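Local coordinates for cytoplasmic export protein 1 (Saccharomyces cerevisiae, PDB 3VWA) that acts in nuclear tRNA export, where it may collect tRNA from export receptors at the nuclear pore and pass aminoacylated tRNA to the translation machinery, at residues R380-P383 with H384-Q387; D344-T347 with Q348-K351; V210-N213 with M214-G218; I222-F225 with R226-E230. All coordinates share one frame; numbering follows the deposited sequence.

Contact 1: R380-P383 with H384-Q387; sequences RIYP and HFIQ
Tyr382 lies beneath the side chain of Ile386, one helical turn further on. CB of Ile386 stands over one face of the ring, 4.1 Å from its centroid and close to the ring normal, in a CH-pi contact. The rest of the isoleucine runs out over the phenol end, where its CD1 comes to 3.3 Å from Tyr382 OH. That hydroxyl is buried and has no polar partner in the model; from this helix it meets the carbons CD1 and CG1 of Ile386. With CG of Tyr382 anti to the backbone N (chi1 -179°), the ring is carried forward along the helix and reaches Phe385 as well. The two rings are inclined to each other by 33°, neither stacked nor edge-to-face, and touch through Tyr382 CD1 and Phe385 CD2 at 3.6 Å. Phe385 also turns its ring edge to the carbonyl oxygen of Tyr382.

On another side of the helix, the imidazole of His384 uses ND1 to make a weak, bent bond of 3.3 Å to the O of Arg380. Pro383 has no N-H to give to the preceding turn and the helix kinks there, yet the bonds from Phe385 N to Ile381 O (2.9 Å) and from Ile386 N to Tyr382 O (2.8 Å) persist across it. The guanidinium of Arg380 is engaged by Asp344 in a salt bridge.

Ile381 to Gln387 open the first HEAT repeat. Tyr382 and Ile386 face helix 413-427, Phe385 packs on helices 355-368 and 394-407, and Ile381 meets helices 342-351 and 355-368.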
ATOM      1  N   ARG A 380      -6.712  15.210 -15.461  1.00 39.53           N
ATOM      2  CA  ARG A 380      -7.876  15.079 -14.603  1.00 38.73           C
ATOM      3  C   ARG A 380      -7.744  15.780 -13.238  1.00 36.27           C
ATOM      4  O   ARG A 380      -8.750  16.040 -12.603  1.00 34.71           O
ATOM      5  CB  ARG A 380      -8.185  13.587 -14.376  1.00 39.10           C
ATOM      6  CG  ARG A 380      -7.962  12.686 -15.586  1.00 37.03           C
ATOM      7  CD  ARG A 380      -8.230  11.205 -15.264  1.00 41.43           C
ATOM      8  NE  ARG A 380      -9.637  10.975 -14.865  1.00 40.58           N
ATOM      9  CZ  ARG A 380     -10.108   9.920 -14.193  1.00 42.20           C
ATOM     10  NH1 ARG A 380      -9.309   8.903 -13.824  1.00 38.84           N
ATOM     11  NH2 ARG A 380     -11.403   9.892 -13.874  1.00 37.08           N
ATOM     12  N   ILE A 381      -6.521  16.076 -12.788  1.00 34.38           N
ATOM     13  CA  ILE A 381      -6.314  16.564 -11.427  1.00 32.59           C
ATOM     14  C   ILE A 381      -6.047  18.058 -11.371  1.00 33.69           C
ATOM     15  O   ILE A 381      -6.678  18.757 -10.586  1.00 32.06           O
ATOM     16  CB  ILE A 381      -5.203  15.795 -10.689  1.00 33.14           C
ATOM     17  CG1 ILE A 381      -5.508  14.285 -10.701  1.00 30.34           C
ATOM     18  CG2 ILE A 381      -4.964  16.367  -9.273  1.00 33.41           C
ATOM     19  CD1 ILE A 381      -6.782  13.881 -10.000  1.00 30.04           C
ATOM     20  N   TYR A 382      -5.136  18.541 -12.224  1.00 29.42           N
ATOM     21  CA  TYR A 382      -4.701  19.920 -12.181  1.00 28.42           C
ATOM     22  C   TYR A 382      -5.833  20.928 -12.314  1.00 30.86           C
ATOM     23  O   TYR A 382      -5.890  21.875 -11.546  1.00 30.43           O
ATOM     24  CB  TYR A 382      -3.652  20.191 -13.284  1.00 26.35           C
ATOM     25  CG  TYR A 382      -3.133  21.603 -13.294  1.00 27.29           C
ATOM     26  CD1 TYR A 382      -2.281  22.016 -12.288  1.00 29.25           C
ATOM     27  CD2 TYR A 382      -3.496  22.534 -14.283  1.00 27.99           C
ATOM     28  CE1 TYR A 382      -1.783  23.287 -12.238  1.00 26.72           C
ATOM     29  CE2 TYR A 382      -2.983  23.835 -14.241  1.00 29.09           C
ATOM     30  CZ  TYR A 382      -2.103  24.177 -13.193  1.00 29.78           C
ATOM     31  OH  TYR A 382      -1.499  25.402 -13.007  1.00 30.75           O
ATOM     32  N   PRO A 383      -6.731  20.749 -13.302  1.00 32.72           N
ATOM     33  CA  PRO A 383      -7.747  21.773 -13.501  1.00 33.74           C
ATOM     34  C   PRO A 383      -8.573  22.019 -12.233  1.00 33.81           C
ATOM     35  O   PRO A 383      -9.055  23.118 -12.041  1.00 36.09           O
ATOM     36  CB  PRO A 383      -8.622  21.177 -14.624  1.00 36.62           C
ATOM     37  CG  PRO A 383      -7.662  20.297 -15.371  1.00 37.14           C
ATOM     38  CD  PRO A 383      -6.881  19.651 -14.263  1.00 30.88           C
ATOM     39  N   HIS A 384      -8.737  21.028 -11.371  1.00 33.04           N
ATOM     40  CA  HIS A 384      -9.471  21.269 -10.098  1.00 33.95           C
ATOM     41  C   HIS A 384      -8.513  21.729  -9.064  1.00 29.05           C
ATOM     42  O   HIS A 384      -8.791  22.627  -8.242  1.00 27.81           O
ATOM     43  CB  HIS A 384     -10.167  19.978  -9.638  1.00 39.37           C
ATOM     44  CG  HIS A 384     -11.094  19.398 -10.677  1.00 44.20           C
ATOM     45  ND1 HIS A 384     -10.874  18.208 -11.277  1.00 48.11           N
ATOM     46  CD2 HIS A 384     -12.260  19.908 -11.230  1.00 46.66           C
ATOM     47  CE1 HIS A 384     -11.857  17.967 -12.155  1.00 49.64           C
ATOM     48  NE2 HIS A 384     -12.705  19.006 -12.129  1.00 48.90           N
ATOM     49  N   PHE A 385      -7.337  21.118  -9.085  1.00 30.48           N
ATOM     50  CA  PHE A 385      -6.308  21.505  -8.164  1.00 29.75           C
ATOM     51  C   PHE A 385      -6.116  23.030  -8.145  1.00 34.12           C
ATOM     52  O   PHE A 385      -6.081  23.679  -7.085  1.00 32.26           O
ATOM     53  CB  PHE A 385      -5.035  20.790  -8.548  1.00 29.66           C
ATOM     54  CG  PHE A 385      -3.800  21.435  -8.002  1.00 28.71           C
ATOM     55  CD1 PHE A 385      -3.365  21.165  -6.693  1.00 28.48           C
ATOM     56  CD2 PHE A 385      -3.069  22.332  -8.798  1.00 28.73           C
ATOM     57  CE1 PHE A 385      -2.210  21.758  -6.190  1.00 24.73           C
ATOM     58  CE2 PHE A 385      -1.911  22.901  -8.302  1.00 26.17           C
ATOM     59  CZ  PHE A 385      -1.505  22.625  -7.001  1.00 26.46           C
ATOM     60  N   ILE A 386      -6.015  23.594  -9.339  1.00 31.95           N
ATOM     61  CA  ILE A 386      -5.585  24.981  -9.507  1.00 31.68           C
ATOM     62  C   ILE A 386      -6.630  26.002  -9.104  1.00 29.25           C
ATOM     63  O   ILE A 386      -6.289  27.079  -8.669  1.00 33.14           O
ATOM     64  CB  ILE A 386      -5.068  25.237 -10.983  1.00 26.27           C
ATOM     65  CG1 ILE A 386      -4.171  26.472 -11.037  1.00 26.99           C
ATOM     66  CG2 ILE A 386      -6.187  25.205 -12.021  1.00 26.41           C
ATOM     67  CD1 ILE A 386      -2.944  26.291 -10.162  1.00 26.85           C
ATOM     68  N   GLN A 387      -7.900  25.655  -9.241  1.00 34.05           N
ATOM     69  CA  GLN A 387      -9.003  26.502  -8.760  1.00 36.21           C
ATOM     70  C   GLN A 387      -8.838  26.744  -7.287  1.00 34.42           C
ATOM     71  O   GLN A 387      -9.368  27.724  -6.756  1.00 36.68           O
ATOM     72  CB  GLN A 387     -10.381  25.852  -9.019  1.00 41.41           C
ATOM     73  CG  GLN A 387     -10.773  25.722 -10.484  1.00 43.38           C
ATOM     74  CD  GLN A 387     -10.188  26.833 -11.352  1.00 49.55           C
ATOM     75  OE1 GLN A 387     -10.840  27.820 -11.655  1.00 50.48           O
ATOM     76  NE2 GLN A 387      -8.939  26.665 -11.757  1.00 55.84           N
TER

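Contact 2: D344-T347 with Q348-K351; sequences DLIT and QSFK
Ser349 turns its OG between the backbone N and the carbonyl carbon (chi1 74°), back toward the preceding turn, where it donates to Ile346 O at 2.9 Å. Thr347 and Lys351 are brought together by a bend at the end of the lysine: chi4 of 82° brings NZ to 3.4 Å from Thr347 CG2, the two side chains lying alongside each other. The threonine hydroxyl is used differently, in a bond to the O of Asn343.

Ile346 O is thus gripped twice, by the serine hydroxyl and by the N-H of Phe350 at 3.0 Å. The hydroxyl approaches well away from the carbonyl axis, at a C=O...OG angle of 115°, which leaves the regular helical bond intact. Phe350 also sets its ring edge against this oxygen, CD2 being 3.4 Å away, while Ile346 CG2 lies beside the same carbon at 3.9 Å. An alanine in place of Ser349 would remove the hydroxyl and is likely to cost Ile346 O that donor, leaving the Phe350 N-H bond without its second grip.

Chemically, the buried serine spends its polarity on its own helix, which is consistent with its place against the side chains of Met300, Leu325 and Leu361 on neighbouring helices.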
ATOM      1  N   ASP A 344      -9.580   6.867 -10.300  1.00 32.70           N
ATOM      2  CA  ASP A 344     -10.916   7.487 -10.367  1.00 31.36           C
ATOM      3  C   ASP A 344     -11.373   8.033  -9.041  1.00 32.42           C
ATOM      4  O   ASP A 344     -12.043   9.061  -8.993  1.00 33.88           O
ATOM      5  CB  ASP A 344     -11.969   6.512 -10.938  1.00 37.77           C
ATOM      6  CG  ASP A 344     -11.679   6.113 -12.374  1.00 39.70           C
ATOM      7  OD1 ASP A 344     -10.924   6.830 -13.071  1.00 42.02           O
ATOM      8  OD2 ASP A 344     -12.191   5.071 -12.822  1.00 43.51           O
ATOM      9  N   LEU A 345     -10.947   7.384  -7.956  1.00 34.43           N
ATOM     10  CA  LEU A 345     -11.275   7.800  -6.602  1.00 35.45           C
ATOM     11  C   LEU A 345     -10.690   9.170  -6.321  1.00 34.80           C
ATOM     12  O   LEU A 345     -11.363  10.057  -5.815  1.00 33.10           O
ATOM     13  CB  LEU A 345     -10.732   6.774  -5.597  1.00 36.08           C
ATOM     14  CG  LEU A 345     -11.310   6.876  -4.159  1.00 39.40           C
ATOM     15  CD1 LEU A 345     -11.401   5.494  -3.542  1.00 44.63           C
ATOM     16  CD2 LEU A 345     -10.492   7.766  -3.243  1.00 40.80           C
ATOM     17  N   ILE A 346      -9.435   9.340  -6.709  1.00 35.07           N
ATOM     18  CA  ILE A 346      -8.686  10.543  -6.407  1.00 31.36           C
ATOM     19  C   ILE A 346      -9.243  11.676  -7.252  1.00 30.09           C
ATOM     20  O   ILE A 346      -9.454  12.751  -6.750  1.00 27.89           O
ATOM     21  CB  ILE A 346      -7.176  10.333  -6.642  1.00 28.10           C
ATOM     22  CG1 ILE A 346      -6.615   9.399  -5.561  1.00 30.42           C
ATOM     23  CG2 ILE A 346      -6.424  11.657  -6.739  1.00 27.35           C
ATOM     24  CD1 ILE A 346      -6.601   9.969  -4.166  1.00 28.29           C
ATOM     25  N   THR A 347      -9.552  11.389  -8.508  1.00 32.01           N
ATOM     26  CA  THR A 347     -10.290  12.351  -9.391  1.00 30.56           C
ATOM     27  C   THR A 347     -11.593  12.897  -8.825  1.00 27.88           C
ATOM     28  O   THR A 347     -11.834  14.114  -8.809  1.00 29.33           O
ATOM     29  CB  THR A 347     -10.578  11.713 -10.753  1.00 29.37           C
ATOM     30  OG1 THR A 347      -9.328  11.441 -11.368  1.00 28.63           O
ATOM     31  CG2 THR A 347     -11.374  12.676 -11.672  1.00 31.21           C
ATOM     32  N   GLN A 348     -12.427  11.985  -8.345  1.00 29.91           N
ATOM     33  CA  GLN A 348     -13.721  12.290  -7.762  1.00 28.17           C
ATOM     34  C   GLN A 348     -13.535  13.146  -6.526  1.00 28.78           C
ATOM     35  O   GLN A 348     -14.254  14.143  -6.264  1.00 25.32           O
ATOM     36  CB  GLN A 348     -14.333  10.932  -7.374  1.00 36.21           C
ATOM     37  CG  GLN A 348     -15.724  10.636  -7.913  1.00 42.98           C
ATOM     38  CD  GLN A 348     -16.510   9.690  -6.991  1.00 50.12           C
ATOM     39  OE1 GLN A 348     -15.948   8.791  -6.349  1.00 45.40           O
ATOM     40  NE2 GLN A 348     -17.817   9.915  -6.902  1.00 54.62           N
ATOM     41  N   SER A 349     -12.524  12.789  -5.744  1.00 29.15           N
ATOM     42  CA  SER A 349     -12.275  13.551  -4.550  1.00 27.10           C
ATOM     43  C   SER A 349     -11.775  14.974  -4.825  1.00 28.29           C
ATOM     44  O   SER A 349     -12.105  15.863  -4.075  1.00 30.66           O
ATOM     45  CB  SER A 349     -11.441  12.750  -3.560  1.00 26.69           C
ATOM     46  OG  SER A 349     -10.088  12.671  -3.967  1.00 34.17           O
ATOM     47  N   PHE A 350     -11.070  15.193  -5.940  1.00 28.24           N
ATOM     48  CA  PHE A 350     -10.677  16.552  -6.394  1.00 29.47           C
ATOM     49  C   PHE A 350     -11.848  17.410  -6.877  1.00 31.42           C
ATOM     50  O   PHE A 350     -11.851  18.634  -6.692  1.00 29.86           O
ATOM     51  CB  PHE A 350      -9.540  16.489  -7.446  1.00 26.17           C
ATOM     52  CG  PHE A 350      -8.139  16.573  -6.831  1.00 29.73           C
ATOM     53  CD1 PHE A 350      -7.561  17.817  -6.551  1.00 29.89           C
ATOM     54  CD2 PHE A 350      -7.440  15.420  -6.458  1.00 26.61           C
ATOM     55  CE1 PHE A 350      -6.307  17.937  -5.939  1.00 29.37           C
ATOM     56  CE2 PHE A 350      -6.171  15.531  -5.864  1.00 30.17           C
ATOM     57  CZ  PHE A 350      -5.590  16.785  -5.617  1.00 27.12           C
ATOM     58  N   LYS A 351     -12.857  16.761  -7.450  1.00 36.33           N
ATOM     59  CA  LYS A 351     -14.088  17.430  -7.851  1.00 37.03           C
ATOM     60  C   LYS A 351     -14.971  17.745  -6.639  1.00 40.25           C
ATOM     61  O   LYS A 351     -15.881  18.549  -6.750  1.00 40.67           O
ATOM     62  CB  LYS A 351     -14.927  16.549  -8.786  1.00 39.94           C
ATOM     63  CG  LYS A 351     -14.350  16.168 -10.139  1.00 46.08           C
ATOM     64  CD  LYS A 351     -15.429  15.407 -10.902  1.00 50.11           C
ATOM     65  CE  LYS A 351     -15.166  15.342 -12.396  1.00 56.04           C
ATOM     66  NZ  LYS A 351     -14.205  14.257 -12.761  1.00 54.64           N
TER

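Contact 3: V210-N213 with M214-G218; sequences VNVN and MISDG
The flat carboxylate of Asp217, at the end of helix 209-216 that a Schellman motif closes, presents one face to the backbone oxygen of Asn213, which lies above its plane, 3.6 Å from Asp217 CG. Both groups are acceptors, so this approach brings no bond; Asn213 O is served by the N-H of Asp217 at 3.1 Å. A second flat group, the amide of Asn211, has OD1 4.4 Å from the selenium of Met214, a selenomethionine.

Gly218 is the C-prime residue of the motif. Its positive phi favours glycine and lets the chain double back, so that Gly218 N makes a weak bond to Ile215 O and the next N-H turns to Met214 O. Asp217 is the first residue to leave helical geometry.

Ile215 and Val212 belong to the buried side, against Phe225 of helix 222-231 and against helix 186-198 of the kinase-like domain. At Val212 O two donors from Ser216 converge, N at 2.9 Å and, weakly, OG. Along the more open side the extended chain of Met214 obliquely crosses Val210. Val210 CG1 meets that chain at two points, Met214 CG at 4.0 Å and the terminal methyl CE at 3.9 Å.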
ATOM      1  N   VAL A 210      -1.272 -23.425  28.953  1.00 44.01           N
ATOM      2  CA  VAL A 210      -1.632 -24.774  29.343  1.00 44.83           C
ATOM      3  C   VAL A 210      -2.365 -25.413  28.193  1.00 44.80           C
ATOM      4  O   VAL A 210      -2.130 -26.591  27.867  1.00 48.42           O
ATOM      5  CB  VAL A 210      -2.482 -24.817  30.619  1.00 43.57           C
ATOM      6  CG1 VAL A 210      -3.188 -26.161  30.728  1.00 46.67           C
ATOM      7  CG2 VAL A 210      -1.607 -24.542  31.843  1.00 46.56           C
ATOM      8  N   ASN A 211      -3.270 -24.650  27.598  1.00 43.10           N
ATOM      9  CA  ASN A 211      -4.037 -25.155  26.476  1.00 41.64           C
ATOM     10  C   ASN A 211      -3.125 -25.690  25.371  1.00 41.48           C
ATOM     11  O   ASN A 211      -3.301 -26.820  24.911  1.00 45.57           O
ATOM     12  CB  ASN A 211      -5.024 -24.095  25.985  1.00 44.60           C
ATOM     13  CG  ASN A 211      -6.132 -23.834  27.003  1.00 48.39           C
ATOM     14  OD1 ASN A 211      -6.669 -24.772  27.578  1.00 51.75           O
ATOM     15  ND2 ASN A 211      -6.471 -22.565  27.235  1.00 48.38           N
ATOM     16  N   VAL A 212      -2.115 -24.916  24.991  1.00 39.21           N
ATOM     17  CA  VAL A 212      -1.182 -25.329  23.941  1.00 40.82           C
ATOM     18  C   VAL A 212      -0.417 -26.604  24.311  1.00 46.27           C
ATOM     19  O   VAL A 212      -0.131 -27.452  23.434  1.00 41.31           O
ATOM     20  CB  VAL A 212      -0.218 -24.175  23.586  1.00 41.21           C
ATOM     21  CG1 VAL A 212       0.981 -24.654  22.776  1.00 38.50           C
ATOM     22  CG2 VAL A 212      -0.967 -23.076  22.836  1.00 38.69           C
ATOM     23  N   ASN A 213      -0.078 -26.737  25.602  1.00 45.97           N
ATOM     24  CA  ASN A 213       0.625 -27.921  26.085  1.00 44.34           C
ATOM     25  C   ASN A 213      -0.220 -29.152  25.967  1.00 42.17           C
ATOM     26  O   ASN A 213       0.261 -30.210  25.601  1.00 43.89           O
ATOM     27  CB  ASN A 213       1.036 -27.761  27.532  1.00 43.67           C
ATOM     28  CG  ASN A 213       2.305 -27.015  27.658  1.00 42.71           C
ATOM     29  OD1 ASN A 213       3.061 -26.907  26.700  1.00 45.20           O
ATOM     30  ND2 ASN A 213       2.562 -26.483  28.840  1.00 48.36           N
HETATM   31  N   MSE A 214      -1.492 -28.992  26.281  1.00 46.44           N
HETATM   32  CA  MSE A 214      -2.455 -30.063  26.183  1.00 44.41           C
HETATM   33  C   MSE A 214      -2.497 -30.613  24.774  1.00 48.42           C
HETATM   34  O   MSE A 214      -2.341 -31.822  24.581  1.00 47.21           O
HETATM   35  CB  MSE A 214      -3.783 -29.480  26.614  1.00 42.10           C
HETATM   36  CG  MSE A 214      -3.774 -29.180  28.117  1.00 52.92           C
HETATM   37 SE   MSE A 214      -5.660 -28.931  28.647  1.00 62.21          SE
HETATM   38  CE  MSE A 214      -5.560 -29.224  30.613  1.00 57.31           C
ATOM     39  N   ILE A 215      -2.682 -29.746  23.777  1.00 46.42           N
ATOM     40  CA  ILE A 215      -2.766 -30.229  22.397  1.00 47.05           C
ATOM     41  C   ILE A 215      -1.402 -30.748  21.951  1.00 40.33           C
ATOM     42  O   ILE A 215      -1.319 -31.660  21.136  1.00 39.52           O
ATOM     43  CB  ILE A 215      -3.287 -29.174  21.374  1.00 48.19           C
ATOM     44  CG1 ILE A 215      -2.409 -27.919  21.309  1.00 46.87           C
ATOM     45  CG2 ILE A 215      -4.710 -28.782  21.658  1.00 47.81           C
ATOM     46  CD1 ILE A 215      -2.789 -26.990  20.168  1.00 43.79           C
ATOM     47  N   SER A 216      -0.343 -30.185  22.511  1.00 40.18           N
ATOM     48  CA  SER A 216       1.025 -30.577  22.154  1.00 42.88           C
ATOM     49  C   SER A 216       1.306 -32.017  22.531  1.00 45.22           C
ATOM     50  O   SER A 216       2.098 -32.679  21.878  1.00 43.21           O
ATOM     51  CB  SER A 216       2.060 -29.664  22.796  1.00 42.72           C
ATOM     52  OG  SER A 216       2.412 -28.637  21.908  1.00 40.52           O
ATOM     53  N   ASP A 217       0.624 -32.484  23.572  1.00 48.68           N
ATOM     54  CA  ASP A 217       0.727 -33.859  24.044  1.00 52.87           C
ATOM     55  C   ASP A 217      -0.492 -34.666  23.668  1.00 56.18           C
ATOM     56  O   ASP A 217      -0.656 -35.773  24.169  1.00 62.47           O
ATOM     57  CB  ASP A 217       0.887 -33.871  25.565  1.00 54.52           C
ATOM     58  CG  ASP A 217       2.145 -33.197  25.995  1.00 50.53           C
ATOM     59  OD1 ASP A 217       2.140 -32.497  27.022  1.00 50.44           O
ATOM     60  OD2 ASP A 217       3.126 -33.339  25.253  1.00 51.76           O
ATOM     61  N   GLY A 218      -1.360 -34.097  22.830  1.00 50.75           N
ATOM     62  CA  GLY A 218      -2.496 -34.829  22.275  1.00 54.22           C
ATOM     63  C   GLY A 218      -3.537 -35.229  23.306  1.00 58.89           C
ATOM     64  O   GLY A 218      -4.295 -36.180  23.107  1.00 59.29           O
TER

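Contact 4: I222-F225 with R226-E230; sequences IENF and RKRLE
The apolar part of this contact is Phe225 against Leu229, one turn apart. A chi1 of 173° sets the Phe225 ring beside the next turn, and both leucine methyls meet its far end. Leu229 CD2 is tight against Phe225 CE2 at 3.3 Å, and Leu229 CD1 is 3.7 Å from Phe225 CZ. The approach is oblique, neither over the face nor at the edge.

Hydrogen bonding pairs Asn224 with Arg228. Asn224 OD1 accepts from Arg228 NE at 3.2 Å, but the bond is weak and bent, and the amide and guanidinium planes are 55° apart. Arg228 NH1 has a second weak partner in Asn211 OD1, so the arginine spans two helices. In the backbone, Leu229 N bonds to Phe225 O.

Charged pairs lie along the helix beside the apolar strip. Arg226 NE forms a salt bridge with Glu230 OE2 at 3.3 Å, whereas Glu223 OE1 and Lys227 NZ are 4.5 Å apart, too far for one, though their opposite charges may still attract.

An alanine at Phe225 would take away the ring and probably open a gap between Leu229, Leu117 and the Val212 and Ile215 side chains of helix 209-216. An apolar strip of Ile222, Phe225 and Leu229, flanked by charged side chains, makes this an amphipathic helix, packed by that strip among the helices of the N-terminal kinase-like domain.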
ATOM      1  N   ILE A 222      -8.868 -30.603  18.882  1.00 45.53           N
ATOM      2  CA  ILE A 222      -8.716 -29.278  18.336  1.00 41.15           C
ATOM      3  C   ILE A 222      -9.933 -28.459  18.691  1.00 42.32           C
ATOM      4  O   ILE A 222      -9.792 -27.341  19.203  1.00 40.45           O
ATOM      5  CB  ILE A 222      -8.505 -29.290  16.800  1.00 38.95           C
ATOM      6  CG1 ILE A 222      -7.130 -29.837  16.463  1.00 39.40           C
ATOM      7  CG2 ILE A 222      -8.637 -27.903  16.205  1.00 30.45           C
ATOM      8  CD1 ILE A 222      -7.067 -30.409  15.046  1.00 37.22           C
ATOM      9  N   GLU A 223     -11.121 -29.011  18.444  1.00 50.06           N
ATOM     10  CA  GLU A 223     -12.367 -28.275  18.737  1.00 53.12           C
ATOM     11  C   GLU A 223     -12.441 -27.912  20.224  1.00 46.88           C
ATOM     12  O   GLU A 223     -12.960 -26.859  20.579  1.00 47.63           O
ATOM     13  CB  GLU A 223     -13.609 -29.046  18.301  1.00 51.40           C
ATOM     14  CG  GLU A 223     -14.130 -29.966  19.385  1.00 65.16           C
ATOM     15  CD  GLU A 223     -15.479 -30.585  19.070  1.00 69.90           C
ATOM     16  OE1 GLU A 223     -16.387 -29.862  18.577  1.00 64.66           O
ATOM     17  OE2 GLU A 223     -15.618 -31.800  19.347  1.00 69.47           O
ATOM     18  N   ASN A 224     -11.894 -28.774  21.078  1.00 44.36           N
ATOM     19  CA  ASN A 224     -11.909 -28.525  22.516  1.00 40.17           C
ATOM     20  C   ASN A 224     -10.949 -27.396  22.804  1.00 41.07           C
ATOM     21  O   ASN A 224     -11.284 -26.476  23.538  1.00 44.88           O
ATOM     22  CB  ASN A 224     -11.510 -29.783  23.285  1.00 42.59           C
ATOM     23  CG  ASN A 224     -11.839 -29.692  24.771  1.00 52.63           C
ATOM     24  OD1 ASN A 224     -10.941 -29.698  25.624  1.00 51.49           O
ATOM     25  ND2 ASN A 224     -13.143 -29.616  25.089  1.00 55.75           N
ATOM     26  N   PHE A 225      -9.760 -27.455  22.181  1.00 42.06           N
ATOM     27  CA  PHE A 225      -8.727 -26.419  22.324  1.00 40.86           C
ATOM     28  C   PHE A 225      -9.271 -25.075  21.881  1.00 42.49           C
ATOM     29  O   PHE A 225      -9.018 -24.053  22.508  1.00 44.30           O
ATOM     30  CB  PHE A 225      -7.493 -26.820  21.523  1.00 39.18           C
ATOM     31  CG  PHE A 225      -6.422 -25.774  21.454  1.00 40.74           C
ATOM     32  CD1 PHE A 225      -5.462 -25.667  22.458  1.00 40.46           C
ATOM     33  CD2 PHE A 225      -6.332 -24.918  20.335  1.00 39.70           C
ATOM     34  CE1 PHE A 225      -4.450 -24.712  22.390  1.00 35.99           C
ATOM     35  CE2 PHE A 225      -5.325 -23.959  20.266  1.00 39.12           C
ATOM     36  CZ  PHE A 225      -4.378 -23.859  21.291  1.00 38.88           C
ATOM     37  N   ARG A 226     -10.084 -25.103  20.838  1.00 41.45           N
ATOM     38  CA  ARG A 226     -10.675 -23.898  20.286  1.00 43.36           C
ATOM     39  C   ARG A 226     -11.645 -23.174  21.281  1.00 41.64           C
ATOM     40  O   ARG A 226     -11.571 -21.968  21.471  1.00 39.85           O
ATOM     41  CB  ARG A 226     -11.397 -24.305  19.015  1.00 41.27           C
ATOM     42  CG  ARG A 226     -11.795 -23.159  18.136  1.00 46.91           C
ATOM     43  CD  ARG A 226     -12.199 -23.669  16.781  1.00 44.53           C
ATOM     44  NE  ARG A 226     -12.758 -22.551  16.043  1.00 50.52           N
ATOM     45  CZ  ARG A 226     -13.648 -22.680  15.072  1.00 47.75           C
ATOM     46  NH1 ARG A 226     -14.111 -21.591  14.451  1.00 43.07           N
ATOM     47  NH2 ARG A 226     -14.064 -23.905  14.732  1.00 41.75           N
ATOM     48  N   LYS A 227     -12.565 -23.911  21.888  1.00 42.17           N
ATOM     49  CA  LYS A 227     -13.485 -23.343  22.878  1.00 44.81           C
ATOM     50  C   LYS A 227     -12.766 -22.767  24.101  1.00 43.73           C
ATOM     51  O   LYS A 227     -13.280 -21.853  24.716  1.00 47.02           O
ATOM     52  CB  LYS A 227     -14.517 -24.385  23.343  1.00 50.96           C
ATOM     53  CG  LYS A 227     -15.092 -25.203  22.206  1.00 53.22           C
ATOM     54  CD  LYS A 227     -16.481 -25.744  22.503  1.00 58.86           C
ATOM     55  CE  LYS A 227     -17.096 -26.330  21.226  1.00 62.68           C
ATOM     56  NZ  LYS A 227     -18.364 -27.070  21.490  1.00 66.13           N
ATOM     57  N   ARG A 228     -11.590 -23.295  24.450  1.00 39.60           N
ATOM     58  CA  ARG A 228     -10.864 -22.824  25.640  1.00 43.09           C
ATOM     59  C   ARG A 228     -10.238 -21.473  25.359  1.00 39.47           C
ATOM     60  O   ARG A 228     -10.392 -20.496  26.127  1.00 44.38           O
ATOM     61  CB  ARG A 228      -9.800 -23.847  26.070  1.00 42.81           C
ATOM     62  CG  ARG A 228     -10.422 -25.098  26.653  1.00 48.58           C
ATOM     63  CD  ARG A 228      -9.437 -26.248  26.748  1.00 51.13           C
ATOM     64  NE  ARG A 228      -9.974 -27.362  27.530  1.00 55.08           N
ATOM     65  CZ  ARG A 228      -9.526 -27.749  28.728  1.00 54.72           C
ATOM     66  NH1 ARG A 228      -8.505 -27.133  29.305  1.00 55.81           N
ATOM     67  NH2 ARG A 228     -10.089 -28.780  29.346  1.00 53.63           N
ATOM     68  N   LEU A 229      -9.557 -21.422  24.223  1.00 35.06           N
ATOM     69  CA  LEU A 229      -8.885 -20.240  23.745  1.00 32.77           C
ATOM     70  C   LEU A 229      -9.905 -19.125  23.514  1.00 33.41           C
ATOM     71  O   LEU A 229      -9.685 -17.974  23.905  1.00 32.91           O
ATOM     72  CB  LEU A 229      -8.148 -20.615  22.435  1.00 32.68           C
ATOM     73  CG  LEU A 229      -6.627 -20.443  22.323  1.00 30.67           C
ATOM     74  CD1 LEU A 229      -5.848 -21.166  23.411  1.00 28.62           C
ATOM     75  CD2 LEU A 229      -6.084 -20.826  20.934  1.00 29.54           C
ATOM     76  N   GLU A 230     -11.033 -19.470  22.900  1.00 33.42           N
ATOM     77  CA  GLU A 230     -12.087 -18.489  22.647  1.00 37.52           C
ATOM     78  C   GLU A 230     -12.563 -17.832  23.931  1.00 40.62           C
ATOM     79  O   GLU A 230     -13.051 -16.690  23.918  1.00 38.03           O
ATOM     80  CB  GLU A 230     -13.255 -19.103  21.893  1.00 35.76           C
ATOM     81  CG  GLU A 230     -12.931 -19.286  20.414  1.00 42.59           C
ATOM     82  CD  GLU A 230     -13.983 -20.050  19.630  1.00 43.39           C
ATOM     83  OE1 GLU A 230     -15.131 -20.190  20.085  1.00 47.64           O
ATOM     84  OE2 GLU A 230     -13.647 -20.521  18.532  1.00 49.24           O
TER

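The four contacts form two pairs. Contacts 1 and 2, centres about 10 Å apart, lie on helices 374-387 and 342-351, packed together in the helical part of the chain, contact 1 opening the first HEAT repeat, and are joined by the salt bridge from Arg380 NH1 to Asp344 OD1 at 2.7 Å; Arg380 packs on Thr347 and His384 on Lys351. Contacts 3 and 4, about 11 Å between centres, sit on successive helices of the kinase-like domain, where Ile215 CG2 approaches Phe225 CD1 to 3.3 Å. The pairs do not touch: the centres of contacts 1 and 3 are about 62 Å apart, and the nearest atoms of contacts 2 and 4 about 33 Å.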